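Local coordinates for N-acetylglucosamine 2-epimerase (Xylella fastidiosa, PDB 3GT5), which is probably a sugar isomerase of the N-acylglucosamine 2-epimerase family, its own substrate and exact reaction being unassigned, at residues V52-F57 with L81-D86. Sequence-based numbering, arbitrary orientation.
Sequences VSSTRF and LSYVRD
Val84 and Thr55 supply the apolar part of this buried contact, their side chains crossing at about a right angle with CG2 of Val84 4.0 Å from CG2 of Thr55. The same Val84 methyl also lies 4.2 Å from both CB and the backbone O of Ser54, so one branch of the valine packs against two successive residues of the facing helix. With chi1 at 174°, CG2 stands opposite the carbonyl carbon and beside the backbone N, the position from which it meets Ser54 and Thr55.

The polar side chains meet without a hydrogen bond between the segments. Ser54 OG sits at the edge of the Tyr83 ring, near its plane, 3.6 Å from CD2 and 3.7 Å from CE2. This hydroxyl is hydrogen-bonded to NE2 of His88, one turn beyond Val84, while Tyr83 OH is hydrogen-bonded to OD1 of Asp103.

The small residue Ser54 faces Val84 with CA atoms 6.7 Å apart, and the local axes approach to 9.4 Å at 142° between their directions. Phe117 of helix 112-127 packs against Thr55. The antiparallel pair of helices 51-68 and 71-88 is a helical hairpin of the kind from which the (alpha/alpha)6-barrel of this family is built.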
ATOM      1  N   VAL A  52       6.972   7.980   3.325  1.00 16.60           N
ATOM      2  CA  VAL A  52       6.077   6.806   3.227  1.00 15.98           C
ATOM      3  C   VAL A  52       5.863   6.189   4.644  1.00 16.11           C
ATOM      4  O   VAL A  52       4.745   5.789   4.953  1.00 17.65           O
ATOM      5  CB  VAL A  52       6.569   5.757   2.130  1.00 15.98           C
ATOM      6  CG1 VAL A  52       5.706   4.440   2.144  1.00 15.56           C
ATOM      7  CG2 VAL A  52       6.499   6.396   0.699  1.00 14.52           C
ATOM      8  N   SER A  53       6.894   6.099   5.474  1.00 16.84           N
ATOM      9  CA  SER A  53       6.678   5.653   6.880  1.00 16.94           C
ATOM     10  C   SER A  53       5.875   6.647   7.735  1.00 17.78           C
ATOM     11  O   SER A  53       4.944   6.251   8.495  1.00 17.00           O
ATOM     12  CB  SER A  53       7.989   5.249   7.560  1.00 18.34           C
ATOM     13  OG  SER A  53       8.382   3.978   7.098  1.00 20.77           O
ATOM     14  N   SER A  54       6.216   7.930   7.639  1.00 17.35           N
ATOM     15  CA  SER A  54       5.512   8.968   8.413  1.00 17.32           C
ATOM     16  C   SER A  54       3.995   8.907   8.164  1.00 17.42           C
ATOM     17  O   SER A  54       3.185   9.018   9.094  1.00 17.93           O
ATOM     18  CB  SER A  54       6.018  10.391   8.072  1.00 16.89           C
ATOM     19  OG  SER A  54       7.345  10.598   8.523  1.00 18.36           O
ATOM     20  N   THR A  55       3.603   8.747   6.918  1.00 17.33           N
ATOM     21  CA  THR A  55       2.176   8.646   6.569  1.00 16.47           C
ATOM     22  C   THR A  55       1.558   7.277   6.911  1.00 17.69           C
ATOM     23  O   THR A  55       0.424   7.205   7.413  1.00 16.62           O
ATOM     24  CB  THR A  55       1.982   9.005   5.095  1.00 17.07           C
ATOM     25  OG1 THR A  55       2.829   8.179   4.277  1.00 16.21           O
ATOM     26  CG2 THR A  55       2.275  10.487   4.843  1.00 16.31           C
ATOM     27  N   ARG A  56       2.272   6.189   6.622  1.00 16.59           N
ATOM     28  CA  ARG A  56       1.728   4.855   6.881  1.00 16.87           C
ATOM     29  C   ARG A  56       1.484   4.635   8.369  1.00 16.67           C
ATOM     30  O   ARG A  56       0.532   3.963   8.743  1.00 16.36           O
ATOM     31  CB  ARG A  56       2.638   3.761   6.304  1.00 17.30           C
ATOM     32  CG  ARG A  56       2.431   3.587   4.789  1.00 16.28           C
ATOM     33  CD  ARG A  56       3.365   2.546   4.226  1.00 17.55           C
ATOM     34  NE  ARG A  56       3.208   2.421   2.776  1.00 15.99           N
ATOM     35  CZ  ARG A  56       3.846   1.505   2.039  1.00 19.24           C
ATOM     36  NH1 ARG A  56       4.607   0.594   2.626  1.00 19.99           N
ATOM     37  NH2 ARG A  56       3.655   1.454   0.720  1.00 22.63           N
ATOM     38  N   PHE A  57       2.354   5.169   9.229  1.00 17.65           N
ATOM     39  CA  PHE A  57       2.116   5.029  10.682  1.00 17.55           C
ATOM     40  C   PHE A  57       0.845   5.763  11.136  1.00 18.43           C
ATOM     41  O   PHE A  57       0.191   5.334  12.063  1.00 19.39           O
ATOM     42  CB  PHE A  57       3.271   5.550  11.504  1.00 16.78           C
ATOM     43  CG  PHE A  57       4.326   4.527  11.821  1.00 18.70           C
ATOM     44  CD1 PHE A  57       4.034   3.422  12.613  1.00 18.49           C
ATOM     45  CD2 PHE A  57       5.631   4.717  11.393  1.00 20.39           C
ATOM     46  CE1 PHE A  57       5.031   2.488  12.921  1.00 20.79           C
ATOM     47  CE2 PHE A  57       6.637   3.785  11.707  1.00 19.03           C
ATOM     48  CZ  PHE A  57       6.318   2.678  12.476  1.00 19.62           C
ATOM     49  N   LEU A  81       0.335  13.125  12.383  1.00 20.78           N
ATOM     50  CA  LEU A  81      -0.103  14.182  11.472  1.00 21.62           C
ATOM     51  C   LEU A  81       0.646  15.509  11.691  1.00 22.19           C
ATOM     52  O   LEU A  81       0.931  16.226  10.721  1.00 21.59           O
ATOM     53  CB  LEU A  81      -1.607  14.383  11.550  1.00 21.02           C
ATOM     54  CG  LEU A  81      -2.434  13.273  10.928  1.00 22.30           C
ATOM     55  CD1 LEU A  81      -3.847  13.376  11.376  1.00 25.20           C
ATOM     56  CD2 LEU A  81      -2.344  13.327   9.353  1.00 22.41           C
ATOM     57  N   SER A  82       0.995  15.846  12.942  1.00 22.86           N
ATOM     58  CA  SER A  82       1.813  17.025  13.185  1.00 23.25           C
ATOM     59  C   SER A  82       3.162  16.931  12.481  1.00 22.74           C
ATOM     60  O   SER A  82       3.629  17.894  11.902  1.00 23.94           O
ATOM     61  CB  SER A  82       2.063  17.300  14.687  1.00 24.49           C
ATOM     62  OG  SER A  82       0.812  17.470  15.313  1.00 28.19           O
ATOM     63  N   TYR A  83       3.793  15.781  12.549  1.00 21.50           N
ATOM     64  CA  TYR A  83       5.044  15.605  11.859  1.00 22.05           C
ATOM     65  C   TYR A  83       4.913  15.791  10.328  1.00 21.82           C
ATOM     66  O   TYR A  83       5.749  16.448   9.712  1.00 21.33           O
ATOM     67  CB  TYR A  83       5.618  14.234  12.158  1.00 22.19           C
ATOM     68  CG  TYR A  83       7.086  14.118  11.867  1.00 22.32           C
ATOM     69  CD1 TYR A  83       8.035  14.771  12.663  1.00 24.00           C
ATOM     70  CD2 TYR A  83       7.540  13.368  10.806  1.00 22.31           C
ATOM     71  CE1 TYR A  83       9.397  14.638  12.417  1.00 24.12           C
ATOM     72  CE2 TYR A  83       8.884  13.232  10.543  1.00 24.24           C
ATOM     73  CZ  TYR A  83       9.818  13.873  11.356  1.00 26.59           C
ATOM     74  OH  TYR A  83      11.151  13.733  11.081  1.00 29.34           O
ATOM     75  N   VAL A  84       3.867  15.216   9.744  1.00 21.42           N
ATOM     76  CA  VAL A  84       3.608  15.355   8.296  1.00 22.33           C
ATOM     77  C   VAL A  84       3.414  16.825   7.945  1.00 23.41           C
ATOM     78  O   VAL A  84       4.048  17.340   7.004  1.00 23.77           O
ATOM     79  CB  VAL A  84       2.392  14.473   7.829  1.00 22.11           C
ATOM     80  CG1 VAL A  84       2.033  14.753   6.337  1.00 21.22           C
ATOM     81  CG2 VAL A  84       2.691  12.992   7.979  1.00 22.58           C
ATOM     82  N   ARG A  85       2.626  17.547   8.753  1.00 24.37           N
ATOM     83  CA  ARG A  85       2.329  18.940   8.403  1.00 25.55           C
ATOM     84  C   ARG A  85       3.389  19.982   8.789  1.00 26.53           C
ATOM     85  O   ARG A  85       3.528  20.985   8.085  1.00 26.25           O
ATOM     86  CB  ARG A  85       0.947  19.323   8.923  1.00 25.68           C
ATOM     87  CG  ARG A  85      -0.137  18.601   8.186  1.00 26.54           C
ATOM     88  CD  ARG A  85      -1.488  19.189   8.302  1.00 29.00           C
ATOM     89  NE  ARG A  85      -1.639  20.537   7.770  1.00 29.19           N
ATOM     90  CZ  ARG A  85      -1.803  20.876   6.489  1.00 31.87           C
ATOM     91  NH1 ARG A  85      -1.758  19.970   5.513  1.00 28.15           N
ATOM     92  NH2 ARG A  85      -1.991  22.156   6.165  1.00 30.33           N
ATOM     93  N   ASP A  86       4.136  19.732   9.865  1.00 27.53           N
ATOM     94  CA  ASP A  86       5.086  20.704  10.404  1.00 29.65           C
ATOM     95  C   ASP A  86       6.510  20.477   9.980  1.00 29.40           C
ATOM     96  O   ASP A  86       7.313  21.446   9.960  1.00 30.53           O
ATOM     97  CB  ASP A  86       5.014  20.700  11.919  1.00 30.85           C
ATOM     98  CG  ASP A  86       3.636  21.089  12.423  1.00 34.88           C
ATOM     99  OD1 ASP A  86       2.804  21.601  11.618  1.00 40.50           O
ATOM    100  OD2 ASP A  86       3.378  20.882  13.624  1.00 38.70           O
TER